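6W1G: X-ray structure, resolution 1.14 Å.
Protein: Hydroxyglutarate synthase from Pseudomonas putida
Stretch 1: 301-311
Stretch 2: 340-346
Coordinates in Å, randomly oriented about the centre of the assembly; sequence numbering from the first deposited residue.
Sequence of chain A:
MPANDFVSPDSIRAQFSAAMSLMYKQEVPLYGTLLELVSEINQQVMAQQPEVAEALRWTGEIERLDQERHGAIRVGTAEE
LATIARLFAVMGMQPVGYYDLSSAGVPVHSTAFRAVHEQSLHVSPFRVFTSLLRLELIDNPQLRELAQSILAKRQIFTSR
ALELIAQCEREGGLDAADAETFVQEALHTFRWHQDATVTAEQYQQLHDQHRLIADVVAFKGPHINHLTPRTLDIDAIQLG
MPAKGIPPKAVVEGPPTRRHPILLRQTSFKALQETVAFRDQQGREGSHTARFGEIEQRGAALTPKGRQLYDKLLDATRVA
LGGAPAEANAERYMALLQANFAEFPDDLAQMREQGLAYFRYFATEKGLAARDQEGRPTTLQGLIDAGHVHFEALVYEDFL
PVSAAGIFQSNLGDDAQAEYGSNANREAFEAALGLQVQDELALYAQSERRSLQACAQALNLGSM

Stretch 1, residues 301-311: ALTPKGRQLYD
Stretch 2 340-346: NFAEFPD

Phe 344 is the centre of an apolar contact that buries 329 Å², both sides summed, with no hydrogen bond crossing between the stretches. Phe 344 CA lies 7.1 Å from Leu 309 CA, the closest register point, and both CA-to-CB bonds point toward the opposing stretch. With chi1 t (-158°) and chi2 -62°, the Phe 344 ring offers a face to Leu 309 (chi1 t, chi2 p), whose branched end supplies a methyl: Leu 309 CD2 sits 3.6 Å from Phe 344 CD2 and 3.9 Å from the ring centroid, 25° off the normal, a CH-pi contact. The same Leu 309 CD2 reaches Pro 345 CD at 4.1 Å. The ring edge meets the helix backbone, Phe 344 CE2 lying 3.5 Å from Gly 306 O and 3.9 Å from Tyr 310 N. A CB on Gly 306 would be crowded by Leu 302 CB at 3.2 Å, while lying at ordinary contact distance, 3.9 Å, from Phe 344 CZ. Leu 302 (m, t) adds CD2, 4.0 Å from Phe 344 CZ.

Beside this cluster, Phe 341 (chi1 -96°, chi2 85°) turns its edge toward the face of Tyr 310 (chi1 t, chi2 88°) in an offset edge-to-face pair, centroids 5.4 Å apart and planes at 60°; Phe 341 CE2 lies 3.6 Å from Tyr 310 CD1.

Helix 304-311 (phi/psi near -60/-43), continuing later in the chain, is capped by Thr 303 (chi1 p), whose OG1 accepts from Gly 306 N at 3.0 Å. In stretch 2, a type I turn (Glu 343 -76/-11), closed by Phe 344 N to Phe 341 O at 3.0 Å, carries Phe 341, its CA-to-CB bond sideways but its ring end nearer, and Phe 344 (-91/113); Pro 345 follows at -52/135. At the polar edge, exposed, extended Glu 343 (t, t) places OE2 3.8 Å from Leu 309 CD1.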

# COMPACT_ATOMS: atom_id res chain seq x y z
N ALA A 301 5.64 -7.58 8.42
CA ALA A 301 6.66 -6.55 8.31
C ALA A 301 8.00 -7.12 8.74
O ALA A 301 8.11 -7.83 9.74
CB ALA A 301 6.25 -5.40 9.21
N LEU A 302 9.05 -6.80 7.98
CA LEU A 302 10.41 -7.26 8.23
C LEU A 302 11.26 -6.20 8.90
O LEU A 302 11.14 -5.01 8.62
CB LEU A 302 11.08 -7.71 6.94
CG LEU A 302 10.41 -8.84 6.21
CD1 LEU A 302 11.20 -9.27 5.00
CD2 LEU A 302 10.16 -10.01 7.18
N THR A 303 12.14 -6.65 9.79
CA THR A 303 13.15 -5.81 10.38
C THR A 303 14.22 -5.49 9.32
O THR A 303 14.26 -6.10 8.27
CB THR A 303 13.81 -6.57 11.55
OG1 THR A 303 14.42 -7.70 10.97
CG2 THR A 303 12.76 -6.96 12.57
N PRO A 304 15.18 -4.62 9.63
CA PRO A 304 16.34 -4.43 8.74
C PRO A 304 17.03 -5.73 8.40
O PRO A 304 17.38 -5.99 7.25
CB PRO A 304 17.22 -3.43 9.50
CG PRO A 304 16.23 -2.62 10.29
CD PRO A 304 15.14 -3.63 10.71
N LYS A 305 17.20 -6.59 9.40
CA LYS A 305 17.82 -7.88 9.16
C LYS A 305 17.00 -8.74 8.21
O LYS A 305 17.56 -9.40 7.32
CB LYS A 305 18.06 -8.60 10.49
CG LYS A 305 18.72 -9.96 10.34
CD LYS A 305 18.82 -10.63 11.70
CE LYS A 305 19.41 -12.02 11.61
NZ LYS A 305 19.52 -12.65 12.96
N GLY A 306 15.68 -8.82 8.43
CA GLY A 306 14.83 -9.59 7.54
C GLY A 306 14.82 -9.03 6.13
O GLY A 306 14.77 -9.79 5.17
N ARG A 307 14.85 -7.69 6.02
CA ARG A 307 14.89 -7.05 4.70
C ARG A 307 16.17 -7.41 3.97
O ARG A 307 16.15 -7.64 2.76
CB ARG A 307 14.72 -5.54 4.83
CG ARG A 307 13.26 -5.06 4.78
CD ARG A 307 12.66 -5.25 3.35
NE ARG A 307 13.59 -4.65 2.39
CZ ARG A 307 13.69 -3.34 2.12
NH1 ARG A 307 12.89 -2.48 2.71
NH2 ARG A 307 14.59 -2.90 1.26
N GLN A 308 17.28 -7.46 4.68
CA GLN A 308 18.54 -7.85 4.06
C GLN A 308 18.49 -9.28 3.53
O GLN A 308 18.95 -9.55 2.42
CB GLN A 308 19.64 -7.70 5.10
CG GLN A 308 19.93 -6.24 5.45
CD GLN A 308 20.84 -6.05 6.65
OE1 GLN A 308 21.49 -6.98 7.13
NE2 GLN A 308 20.90 -4.81 7.14
N LEU A 309 17.90 -10.19 4.30
CA LEU A 309 17.77 -11.57 3.85
C LEU A 309 16.83 -11.68 2.65
O LEU A 309 17.16 -12.34 1.66
CB LEU A 309 17.32 -12.43 5.04
CG LEU A 309 17.19 -13.91 4.73
CD1 LEU A 309 18.50 -14.55 4.22
CD2 LEU A 309 16.67 -14.64 5.97
N TYR A 310 15.68 -11.00 2.71
CA TYR A 310 14.77 -10.96 1.58
C TYR A 310 15.47 -10.49 0.32
O TYR A 310 15.34 -11.11 -0.76
CB TYR A 310 13.61 -9.99 1.97
CG TYR A 310 12.61 -9.85 0.85
CD1 TYR A 310 11.55 -10.73 0.73
CD2 TYR A 310 12.74 -8.85 -0.12
CE1 TYR A 310 10.67 -10.65 -0.31
CE2 TYR A 310 11.84 -8.77 -1.18
CZ TYR A 310 10.81 -9.68 -1.27
OH TYR A 310 9.90 -9.61 -2.30
N ASP A 311 16.15 -9.36 0.41
CA ASP A 311 16.78 -8.79 -0.78
C ASP A 311 17.81 -9.76 -1.35
O ASP A 311 17.93 -9.91 -2.57
CB ASP A 311 17.41 -7.44 -0.43
CG ASP A 311 16.38 -6.36 -0.00
OD1 ASP A 311 15.15 -6.57 -0.14
OD2 ASP A 311 16.82 -5.28 0.47
N ASN A 340 15.15 -20.64 -3.84
CA ASN A 340 16.05 -19.72 -3.17
C ASN A 340 15.49 -19.22 -1.84
O ASN A 340 16.25 -18.95 -0.92
CB ASN A 340 16.36 -18.55 -4.11
CG ASN A 340 17.43 -18.88 -5.14
OD1 ASN A 340 18.61 -18.75 -4.87
ND2 ASN A 340 17.00 -19.30 -6.33
N PHE A 341 14.17 -19.13 -1.71
CA PHE A 341 13.59 -18.58 -0.48
C PHE A 341 13.42 -19.65 0.59
O PHE A 341 12.97 -19.34 1.69
CB PHE A 341 12.27 -17.86 -0.75
CG PHE A 341 12.44 -16.38 -0.91
CD1 PHE A 341 12.78 -15.85 -2.14
CD2 PHE A 341 12.27 -15.52 0.15
CE1 PHE A 341 12.97 -14.51 -2.30
CE2 PHE A 341 12.45 -14.18 0.01
CZ PHE A 341 12.77 -13.65 -1.22
N ALA A 342 13.77 -20.91 0.28
CA ALA A 342 13.84 -21.92 1.33
C ALA A 342 14.72 -21.48 2.50
O ALA A 342 14.51 -21.96 3.63
CB ALA A 342 14.36 -23.24 0.76
N GLU A 343 15.69 -20.61 2.27
CA GLU A 343 16.60 -20.12 3.31
C GLU A 343 15.97 -19.08 4.23
O GLU A 343 16.58 -18.74 5.26
CB GLU A 343 17.80 -19.48 2.61
CG GLU A 343 18.85 -18.88 3.51
CD GLU A 343 20.08 -18.42 2.75
OE1 GLU A 343 20.42 -19.02 1.71
OE2 GLU A 343 20.71 -17.44 3.22
N PHE A 344 14.80 -18.57 3.92
CA PHE A 344 14.13 -17.62 4.80
C PHE A 344 13.25 -18.43 5.75
O PHE A 344 12.28 -19.05 5.29
CB PHE A 344 13.30 -16.63 4.00
CG PHE A 344 13.02 -15.35 4.76
CD1 PHE A 344 12.29 -15.37 5.95
CD2 PHE A 344 13.54 -14.14 4.33
CE1 PHE A 344 12.09 -14.21 6.68
CE2 PHE A 344 13.33 -12.97 5.05
CZ PHE A 344 12.59 -13.00 6.22
N PRO A 345 13.54 -18.46 7.05
CA PRO A 345 12.76 -19.32 7.95
C PRO A 345 11.26 -19.10 7.80
O PRO A 345 10.81 -17.95 7.73
CB PRO A 345 13.24 -18.91 9.34
CG PRO A 345 14.67 -18.50 9.10
CD PRO A 345 14.64 -17.78 7.77
N ASP A 346 10.50 -20.20 7.74
CA ASP A 346 9.05 -20.17 7.55
C ASP A 346 8.37 -20.75 8.79
O ASP A 346 7.37 -21.48 8.72
CB ASP A 346 8.62 -20.88 6.26
CG ASP A 346 7.19 -20.55 5.86
OD1 ASP A 346 6.63 -19.54 6.36
OD2 ASP A 346 6.63 -21.30 5.02